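Local atomic coordinates of ectonucleotide pyrophosphatase/phosphodiesterase family member 5 (Mus musculus, PDB entry 5VEO), a protein that probably hydrolyses phosphodiester or pyrophosphate bonds of nucleotide-related substrates outside the cell, as a zinc-dependent ectoenzyme of the nucleotide pyrophosphatase/phosphodiesterase family. Residues 28-40 against 191-205. The protein carries 1 engineered substitution. Residues are numbered along the deposited sequence; the frame is centred on the assembly and turned at random.
Sequences YLYKVPTPHFHYI and GSVISDVDHKLGYLI
G191 has no side chain, and V32 closes in on bare backbone, its CG1 packing 3.4 Å from G191 CA. I194, branched and apolar, uses both arms: CG2 meets V32 CG2, while CD1 rests on one face of the Y28 ring, off-centre, and against the aliphatic part of K31, whose amine reaches on to P185 O. D198, with CG trans to its own N (chi1 -178°), puts its carboxylate at the start of helix 35-42. There D198 OD1 accepts a nearly straight bond from F37 N (2.9 Å) and a weak one from H36 N. D198 OD2 accepts a hydrogen bond from H36 ND1 (2.9 Å), which comes from above the carboxylate plane; the helix dipole probably steadies this buried negative charge. L201 lays CD2 over the centre of the F37 ring, 3.5 Å from its centroid, a CH-pi contact, and also touches I40 CD1. G202, lacking a side chain, lets the imidazole of H36 lie flat on its CA, a knob among D198, L201, G202 and I205. I205 CD1 ends the apolar row against I40. Segments 35-40 and 191-205 run with axes 51° apart; F37, I40 and L201 reach strands 218-222 and 338-341, helping form a helical layer against the central sheet of the alkaline phosphatase-like alpha/beta fold.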
ATOM      1  N   TYR A  28      15.631   2.360   3.055  1.00  8.41           N
ATOM      2  CA  TYR A  28      15.827   1.894   4.425  1.00  7.43           C
ATOM      3  C   TYR A  28      16.850   0.768   4.503  1.00  5.52           C
ATOM      4  O   TYR A  28      17.455   0.573   5.557  1.00  9.10           O
ATOM      5  CB  TYR A  28      14.501   1.423   5.014  1.00  6.66           C
ATOM      6  CG  TYR A  28      13.534   2.474   5.538  1.00  7.13           C
ATOM      7  CD1 TYR A  28      12.310   2.083   6.039  1.00  6.50           C
ATOM      8  CD2 TYR A  28      13.842   3.824   5.591  1.00  7.00           C
ATOM      9  CE1 TYR A  28      11.408   2.986   6.560  1.00  6.45           C
ATOM     10  CE2 TYR A  28      12.922   4.750   6.113  1.00  7.66           C
ATOM     11  CZ  TYR A  28      11.712   4.314   6.599  1.00  7.91           C
ATOM     12  OH  TYR A  28      10.811   5.203   7.127  1.00  8.65           O
ATOM     13  N   LEU A  29      17.026   0.008   3.404  1.00  7.68           N
ATOM     14  CA  LEU A  29      18.028  -1.060   3.310  1.00 11.66           C
ATOM     15  C   LEU A  29      19.404  -0.597   3.729  1.00  9.01           C
ATOM     16  O   LEU A  29      20.244  -1.413   4.129  1.00 11.78           O
ATOM     17  CB  LEU A  29      18.129  -1.565   1.864  1.00 15.80           C
ATOM     18  CG  LEU A  29      16.873  -2.186   1.274  1.00 23.58           C
ATOM     19  CD1 LEU A  29      17.138  -2.572  -0.178  1.00 29.16           C
ATOM     20  CD2 LEU A  29      16.461  -3.395   2.095  1.00 25.49           C
ATOM     21  N   TYR A  30      19.668   0.698   3.596  1.00  8.60           N
ATOM     22  CA  TYR A  30      20.996   1.245   3.793  1.00 10.78           C
ATOM     23  C   TYR A  30      21.155   2.014   5.098  1.00 10.08           C
ATOM     24  O   TYR A  30      22.245   2.539   5.357  1.00 13.68           O
ATOM     25  CB  TYR A  30      21.335   2.157   2.618  1.00 10.98           C
ATOM     26  CG  TYR A  30      21.148   1.483   1.287  1.00  9.55           C
ATOM     27  CD1 TYR A  30      21.736   0.254   1.023  1.00 10.67           C
ATOM     28  CD2 TYR A  30      20.352   2.051   0.311  1.00 13.21           C
ATOM     29  CE1 TYR A  30      21.564  -0.372  -0.197  1.00 12.76           C
ATOM     30  CE2 TYR A  30      20.177   1.435  -0.916  1.00 16.57           C
ATOM     31  CZ  TYR A  30      20.790   0.227  -1.164  1.00 12.92           C
ATOM     32  OH  TYR A  30      20.621  -0.391  -2.387  1.00 16.07           O
ATOM     33  N   LYS A  31      20.101   2.108   5.914  1.00  8.71           N
ATOM     34  CA  LYS A  31      20.159   2.858   7.168  1.00 10.70           C
ATOM     35  C   LYS A  31      20.915   2.105   8.257  1.00 10.68           C
ATOM     36  O   LYS A  31      21.499   2.732   9.147  1.00 14.89           O
ATOM     37  CB  LYS A  31      18.744   3.185   7.650  1.00 13.66           C
ATOM     38  CG  LYS A  31      18.126   4.398   6.938  1.00 22.36           C
ATOM     39  CD  LYS A  31      16.803   4.863   7.595  1.00 24.12           C
ATOM     40  CE  LYS A  31      16.304   6.166   7.008  1.00 26.81           C
ATOM     41  NZ  LYS A  31      17.084   7.306   7.566  1.00 26.41           N
ATOM     42  N   VAL A  32      20.877   0.776   8.214  1.00 11.97           N
ATOM     43  CA  VAL A  32      21.530  -0.113   9.169  1.00 12.19           C
ATOM     44  C   VAL A  32      21.923  -1.362   8.400  1.00 12.56           C
ATOM     45  O   VAL A  32      21.394  -1.592   7.302  1.00 12.69           O
ATOM     46  CB  VAL A  32      20.604  -0.500  10.330  1.00 15.13           C
ATOM     47  CG1 VAL A  32      20.334   0.673  11.197  1.00 22.23           C
ATOM     48  CG2 VAL A  32      19.322  -1.101   9.791  1.00 14.17           C
ATOM     49  N   PRO A  33      22.793  -2.208   8.943  1.00 13.76           N
ATOM     50  CA  PRO A  33      23.015  -3.518   8.325  1.00 15.17           C
ATOM     51  C   PRO A  33      21.697  -4.262   8.158  1.00 14.62           C
ATOM     52  O   PRO A  33      20.880  -4.349   9.080  1.00 15.54           O
ATOM     53  CB  PRO A  33      23.960  -4.215   9.311  1.00 17.88           C
ATOM     54  CG  PRO A  33      24.719  -3.062   9.955  1.00 21.49           C
ATOM     55  CD  PRO A  33      23.654  -2.000  10.118  1.00 18.17           C
ATOM     56  N   THR A  34      21.469  -4.759   6.953  1.00 13.88           N
ATOM     57  CA  THR A  34      20.275  -5.538   6.629  1.00 14.51           C
ATOM     58  C   THR A  34      20.727  -6.832   5.962  1.00 14.32           C
ATOM     59  O   THR A  34      20.513  -7.056   4.760  1.00 13.75           O
ATOM     60  CB  THR A  34      19.304  -4.740   5.753  1.00 13.79           C
ATOM     61  OG1 THR A  34      19.995  -4.181   4.638  1.00 14.60           O
ATOM     62  CG2 THR A  34      18.651  -3.600   6.538  1.00 12.39           C
ATOM     63  N   PRO A  35      21.356  -7.716   6.734  1.00 14.10           N
ATOM     64  CA  PRO A  35      21.923  -8.942   6.147  1.00 15.42           C
ATOM     65  C   PRO A  35      20.898  -9.851   5.515  1.00 14.59           C
ATOM     66  O   PRO A  35      21.216 -10.502   4.515  1.00 16.97           O
ATOM     67  CB  PRO A  35      22.613  -9.614   7.345  1.00 18.74           C
ATOM     68  CG  PRO A  35      21.982  -8.992   8.565  1.00 18.27           C
ATOM     69  CD  PRO A  35      21.693  -7.577   8.156  1.00 15.87           C
ATOM     70  N   HIS A  36      19.669  -9.907   6.038  1.00 13.55           N
ATOM     71  CA  HIS A  36      18.706 -10.826   5.448  1.00 13.74           C
ATOM     72  C   HIS A  36      18.115 -10.265   4.165  1.00 13.92           C
ATOM     73  O   HIS A  36      17.936 -11.010   3.195  1.00 14.34           O
ATOM     74  CB  HIS A  36      17.643 -11.181   6.473  1.00 14.21           C
ATOM     75  CG  HIS A  36      18.213 -11.922   7.634  1.00 17.49           C
ATOM     76  ND1 HIS A  36      18.415 -11.344   8.867  1.00 18.86           N
ATOM     77  CD2 HIS A  36      18.723 -13.173   7.715  1.00 16.85           C
ATOM     78  CE1 HIS A  36      18.966 -12.233   9.678  1.00 18.89           C
ATOM     79  NE2 HIS A  36      19.163 -13.348   9.002  1.00 19.42           N
ATOM     80  N   PHE A  37      17.852  -8.953   4.109  1.00 13.24           N
ATOM     81  CA  PHE A  37      17.515  -8.350   2.826  1.00 11.11           C
ATOM     82  C   PHE A  37      18.642  -8.557   1.822  1.00 12.63           C
ATOM     83  O   PHE A  37      18.392  -8.887   0.661  1.00 14.10           O
ATOM     84  CB  PHE A  37      17.210  -6.858   2.970  1.00 10.39           C
ATOM     85  CG  PHE A  37      15.835  -6.560   3.546  1.00  9.51           C
ATOM     86  CD1 PHE A  37      14.741  -6.419   2.715  1.00 10.54           C
ATOM     87  CD2 PHE A  37      15.647  -6.419   4.910  1.00 12.87           C
ATOM     88  CE1 PHE A  37      13.465  -6.147   3.234  1.00 12.35           C
ATOM     89  CE2 PHE A  37      14.379  -6.136   5.431  1.00 14.91           C
ATOM     90  CZ  PHE A  37      13.292  -6.013   4.580  1.00 12.85           C
ATOM     91  N   HIS A  38      19.892  -8.377   2.256  1.00 12.81           N
ATOM     92  CA  HIS A  38      21.017  -8.516   1.336  1.00 14.65           C
ATOM     93  C   HIS A  38      21.209  -9.963   0.891  1.00 16.30           C
ATOM     94  O   HIS A  38      21.641 -10.207  -0.242  1.00 18.01           O
ATOM     95  CB  HIS A  38      22.277  -7.935   1.985  1.00 14.70           C
ATOM     96  CG  HIS A  38      22.379  -6.449   1.832  1.00 16.51           C
ATOM     97  ND1 HIS A  38      21.675  -5.575   2.628  1.00 16.12           N
ATOM     98  CD2 HIS A  38      23.067  -5.684   0.950  1.00 18.12           C
ATOM     99  CE1 HIS A  38      21.940  -4.332   2.260  1.00 17.38           C
ATOM    100  NE2 HIS A  38      22.773  -4.372   1.235  1.00 16.77           N
ATOM    101  N   TYR A  39      20.836 -10.930   1.736  1.00 14.92           N
ATOM    102  CA  TYR A  39      20.879 -12.331   1.335  1.00 17.61           C
ATOM    103  C   TYR A  39      19.902 -12.608   0.195  1.00 17.20           C
ATOM    104  O   TYR A  39      20.240 -13.296  -0.776  1.00 18.86           O
ATOM    105  CB  TYR A  39      20.576 -13.209   2.546  1.00 19.17           C
ATOM    106  CG  TYR A  39      20.495 -14.679   2.246  1.00 18.60           C
ATOM    107  CD1 TYR A  39      21.645 -15.435   2.056  1.00 22.33           C
ATOM    108  CD2 TYR A  39      19.271 -15.319   2.157  1.00 20.52           C
ATOM    109  CE1 TYR A  39      21.570 -16.802   1.796  1.00 23.41           C
ATOM    110  CE2 TYR A  39      19.187 -16.678   1.902  1.00 23.98           C
ATOM    111  CZ  TYR A  39      20.335 -17.412   1.710  1.00 26.29           C
ATOM    112  OH  TYR A  39      20.220 -18.768   1.443  1.00 28.67           O
ATOM    113  N   ILE A  40      18.688 -12.056   0.274  1.00 17.61           N
ATOM    114  CA  ILE A  40      17.746 -12.196  -0.834  1.00 15.34           C
ATOM    115  C   ILE A  40      18.284 -11.511  -2.087  1.00 13.73           C
ATOM    116  O   ILE A  40      18.179 -12.045  -3.200  1.00 16.31           O
ATOM    117  CB  ILE A  40      16.366 -11.648  -0.435  1.00 15.79           C
ATOM    118  CG1 ILE A  40      15.727 -12.608   0.579  1.00 18.44           C
ATOM    119  CG2 ILE A  40      15.483 -11.487  -1.669  1.00 17.00           C
ATOM    120  CD1 ILE A  40      14.407 -12.160   1.128  1.00 20.39           C
ATOM    121  N   GLY A 191      16.752   3.089  12.954  1.00 14.19           N
ATOM    122  CA  GLY A 191      17.649   1.966  12.766  1.00 15.64           C
ATOM    123  C   GLY A 191      17.165   0.728  13.491  1.00 12.32           C
ATOM    124  O   GLY A 191      17.239  -0.386  12.960  1.00 15.32           O
ATOM    125  N   SER A 192      16.654   0.911  14.712  1.00 14.80           N
ATOM    126  CA  SER A 192      16.196  -0.205  15.533  1.00 13.86           C
ATOM    127  C   SER A 192      15.059  -0.975  14.865  1.00 11.56           C
ATOM    128  O   SER A 192      15.040  -2.216  14.878  1.00 13.42           O
ATOM    129  CB  SER A 192      15.755   0.316  16.903  1.00 23.21           C
ATOM    130  OG  SER A 192      16.799   1.061  17.512  1.00 28.76           O
ATOM    131  N   VAL A 193      14.083  -0.261  14.298  1.00 11.89           N
ATOM    132  CA  VAL A 193      12.939  -0.962  13.730  1.00 14.09           C
ATOM    133  C   VAL A 193      13.320  -1.597  12.403  1.00  9.30           C
ATOM    134  O   VAL A 193      12.870  -2.703  12.095  1.00 11.75           O
ATOM    135  CB  VAL A 193      11.700  -0.051  13.608  1.00 20.08           C
ATOM    136  CG1 VAL A 193      11.860   1.017  12.607  1.00 20.37           C
ATOM    137  CG2 VAL A 193      10.484  -0.885  13.206  1.00 18.81           C
ATOM    138  N   ILE A 194      14.168  -0.932  11.608  1.00 10.89           N
ATOM    139  CA  ILE A 194      14.628  -1.548  10.363  1.00 10.73           C
ATOM    140  C   ILE A 194      15.430  -2.818  10.662  1.00  8.91           C
ATOM    141  O   ILE A 194      15.254  -3.856  10.004  1.00 10.22           O
ATOM    142  CB  ILE A 194      15.426  -0.538   9.514  1.00  9.22           C
ATOM    143  CG1 ILE A 194      14.520   0.641   9.098  1.00 10.68           C
ATOM    144  CG2 ILE A 194      16.011  -1.252   8.286  1.00 10.57           C
ATOM    145  CD1 ILE A 194      15.255   1.874   8.634  1.00 13.04           C
ATOM    146  N   SER A 195      16.320  -2.765  11.655  1.00  9.83           N
ATOM    147  CA  SER A 195      17.063  -3.963  12.047  0.64 11.49           C
ATOM    148  C   SER A 195      16.116  -5.077  12.473  1.00 11.48           C
ATOM    149  O   SER A 195      16.326  -6.254  12.137  1.00 13.22           O
ATOM    150  CB  SER A 195      18.024  -3.642  13.192  0.64 15.84           C
ATOM    151  OG  SER A 195      19.081  -2.801  12.789  0.64 18.24           O
ATOM    152  N   ASP A 196      15.058  -4.726  13.194  1.00 11.41           N
ATOM    153  CA  ASP A 196      14.106  -5.739  13.627  1.00 12.19           C
ATOM    154  C   ASP A 196      13.354  -6.352  12.453  1.00 12.49           C
ATOM    155  O   ASP A 196      13.112  -7.568  12.432  1.00 13.04           O
ATOM    156  CB  ASP A 196      13.116  -5.161  14.609  1.00 12.31           C
ATOM    157  CG  ASP A 196      12.199  -6.244  15.159  1.00 16.37           C
ATOM    158  OD1 ASP A 196      12.685  -7.111  15.912  1.00 24.82           O
ATOM    159  OD2 ASP A 196      11.019  -6.267  14.801  1.00 19.85           O
ATOM    160  N   VAL A 197      12.949  -5.520  11.487  1.00 10.09           N
ATOM    161  CA  VAL A 197      12.275  -6.042  10.303  1.00 11.89           C
ATOM    162  C   VAL A 197      13.208  -6.965   9.529  1.00 11.40           C
ATOM    163  O   VAL A 197      12.785  -8.020   9.054  1.00 10.51           O
ATOM    164  CB  VAL A 197      11.737  -4.890   9.441  1.00  9.91           C
ATOM    165  CG1 VAL A 197      11.251  -5.400   8.086  1.00 10.61           C
ATOM    166  CG2 VAL A 197      10.598  -4.200  10.190  1.00 12.24           C
ATOM    167  N   ASP A 198      14.497  -6.606   9.423  1.00 10.87           N
ATOM    168  CA  ASP A 198      15.459  -7.503   8.793  1.00  9.13           C
ATOM    169  C   ASP A 198      15.531  -8.827   9.545  1.00  9.47           C
ATOM    170  O   ASP A 198      15.553  -9.899   8.929  1.00 11.60           O
ATOM    171  CB  ASP A 198      16.836  -6.845   8.730  1.00 12.07           C
ATOM    172  CG  ASP A 198      17.859  -7.724   8.045  1.00 12.56           C
ATOM    173  OD1 ASP A 198      17.883  -7.718   6.778  1.00 14.23           O
ATOM    174  OD2 ASP A 198      18.596  -8.430   8.788  1.00 18.27           O
ATOM    175  N   HIS A 199      15.551  -8.768  10.876  1.00 11.08           N
ATOM    176  CA  HIS A 199      15.549  -9.983  11.683  1.00 15.00           C
ATOM    177  C   HIS A 199      14.303 -10.824  11.415  1.00 12.25           C
ATOM    178  O   HIS A 199      14.394 -12.048  11.283  1.00 15.86           O
ATOM    179  CB  HIS A 199      15.653  -9.614  13.162  1.00 18.84           C
ATOM    180  CG  HIS A 199      15.950 -10.775  14.053  1.00 30.82           C
ATOM    181  ND1 HIS A 199      15.006 -11.342  14.884  1.00 37.88           N
ATOM    182  CD2 HIS A 199      17.089 -11.483  14.238  1.00 34.00           C
ATOM    183  CE1 HIS A 199      15.553 -12.347  15.545  1.00 37.25           C
ATOM    184  NE2 HIS A 199      16.816 -12.453  15.172  1.00 37.32           N
ATOM    185  N   LYS A 200      13.136 -10.183  11.310  1.00 11.85           N
ATOM    186  CA  LYS A 200      11.897 -10.909  11.020  1.00 13.37           C
ATOM    187  C   LYS A 200      11.932 -11.538   9.634  1.00 13.06           C
ATOM    188  O   LYS A 200      11.475 -12.669   9.448  1.00 13.25           O
ATOM    189  CB  LYS A 200      10.705  -9.976  11.156  1.00 11.80           C
ATOM    190  CG  LYS A 200      10.378  -9.708  12.610  1.00 14.80           C
ATOM    191  CD  LYS A 200       9.249  -8.744  12.753  1.00 17.38           C
ATOM    192  CE  LYS A 200       8.673  -8.806  14.155  1.00 18.93           C
ATOM    193  NZ  LYS A 200       9.673  -8.562  15.219  1.00 21.47           N
ATOM    194  N   LEU A 201      12.494 -10.835   8.652  1.00 12.07           N
ATOM    195  CA  LEU A 201      12.676 -11.446   7.349  1.00 11.28           C
ATOM    196  C   LEU A 201      13.562 -12.683   7.461  1.00 11.87           C
ATOM    197  O   LEU A 201      13.286 -13.719   6.841  1.00 13.76           O
ATOM    198  CB  LEU A 201      13.264 -10.423   6.374  1.00 11.04           C
ATOM    199  CG  LEU A 201      13.545 -10.917   4.955  1.00 12.08           C
ATOM    200  CD1 LEU A 201      12.286 -11.495   4.287  1.00 14.06           C
ATOM    201  CD2 LEU A 201      14.191  -9.816   4.129  1.00 15.52           C
ATOM    202  N   GLY A 202      14.618 -12.596   8.270  1.00 14.83           N
ATOM    203  CA  GLY A 202      15.466 -13.758   8.510  1.00 15.01           C
ATOM    204  C   GLY A 202      14.710 -14.923   9.125  1.00 16.08           C
ATOM    205  O   GLY A 202      14.928 -16.081   8.756  1.00 18.43           O
ATOM    206  N   TYR A 203      13.806 -14.630  10.058  1.00 15.57           N
ATOM    207  CA  TYR A 203      12.947 -15.658  10.634  1.00 16.65           C
ATOM    208  C   TYR A 203      12.094 -16.338   9.564  1.00 13.72           C
ATOM    209  O   TYR A 203      11.970 -17.570   9.526  1.00 16.72           O
ATOM    210  CB  TYR A 203      12.063 -15.022  11.706  1.00 15.96           C
ATOM    211  CG  TYR A 203      11.151 -15.998  12.390  1.00 16.68           C
ATOM    212  CD1 TYR A 203      11.584 -16.718  13.495  1.00 20.25           C
ATOM    213  CD2 TYR A 203       9.862 -16.218  11.929  1.00 15.63           C
ATOM    214  CE1 TYR A 203      10.752 -17.607  14.137  1.00 22.53           C
ATOM    215  CE2 TYR A 203       9.013 -17.125  12.570  1.00 16.68           C
ATOM    216  CZ  TYR A 203       9.474 -17.816  13.663  1.00 18.58           C
ATOM    217  OH  TYR A 203       8.658 -18.710  14.301  1.00 24.21           O
ATOM    218  N   LEU A 204      11.488 -15.543   8.684  1.00 14.99           N
ATOM    219  CA  LEU A 204      10.690 -16.097   7.598  1.00 13.50           C
ATOM    220  C   LEU A 204      11.536 -16.989   6.695  1.00 14.76           C
ATOM    221  O   LEU A 204      11.124 -18.093   6.324  1.00 15.54           O
ATOM    222  CB  LEU A 204      10.055 -14.955   6.794  1.00 14.59           C
ATOM    223  CG  LEU A 204       9.311 -15.371   5.522  1.00 12.68           C
ATOM    224  CD1 LEU A 204       8.166 -16.352   5.827  1.00 15.62           C
ATOM    225  CD2 LEU A 204       8.800 -14.145   4.782  1.00 15.62           C
ATOM    226  N   ILE A 205      12.725 -16.521   6.330  1.00 14.84           N
ATOM    227  CA  ILE A 205      13.612 -17.323   5.495  1.00 13.89           C
ATOM    228  C   ILE A 205      13.912 -18.652   6.175  1.00 13.88           C
ATOM    229  O   ILE A 205      13.834 -19.713   5.553  1.00 18.83           O
ATOM    230  CB  ILE A 205      14.904 -16.552   5.196  1.00 14.90           C
ATOM    231  CG1 ILE A 205      14.590 -15.327   4.350  1.00 14.84           C
ATOM    232  CG2 ILE A 205      15.923 -17.466   4.506  1.00 17.01           C
ATOM    233  CD1 ILE A 205      15.776 -14.383   4.243  1.00 17.90           C
TER
HETATM  234  O   HOH W   1      21.025  -4.233  11.741  1.00 25.40           O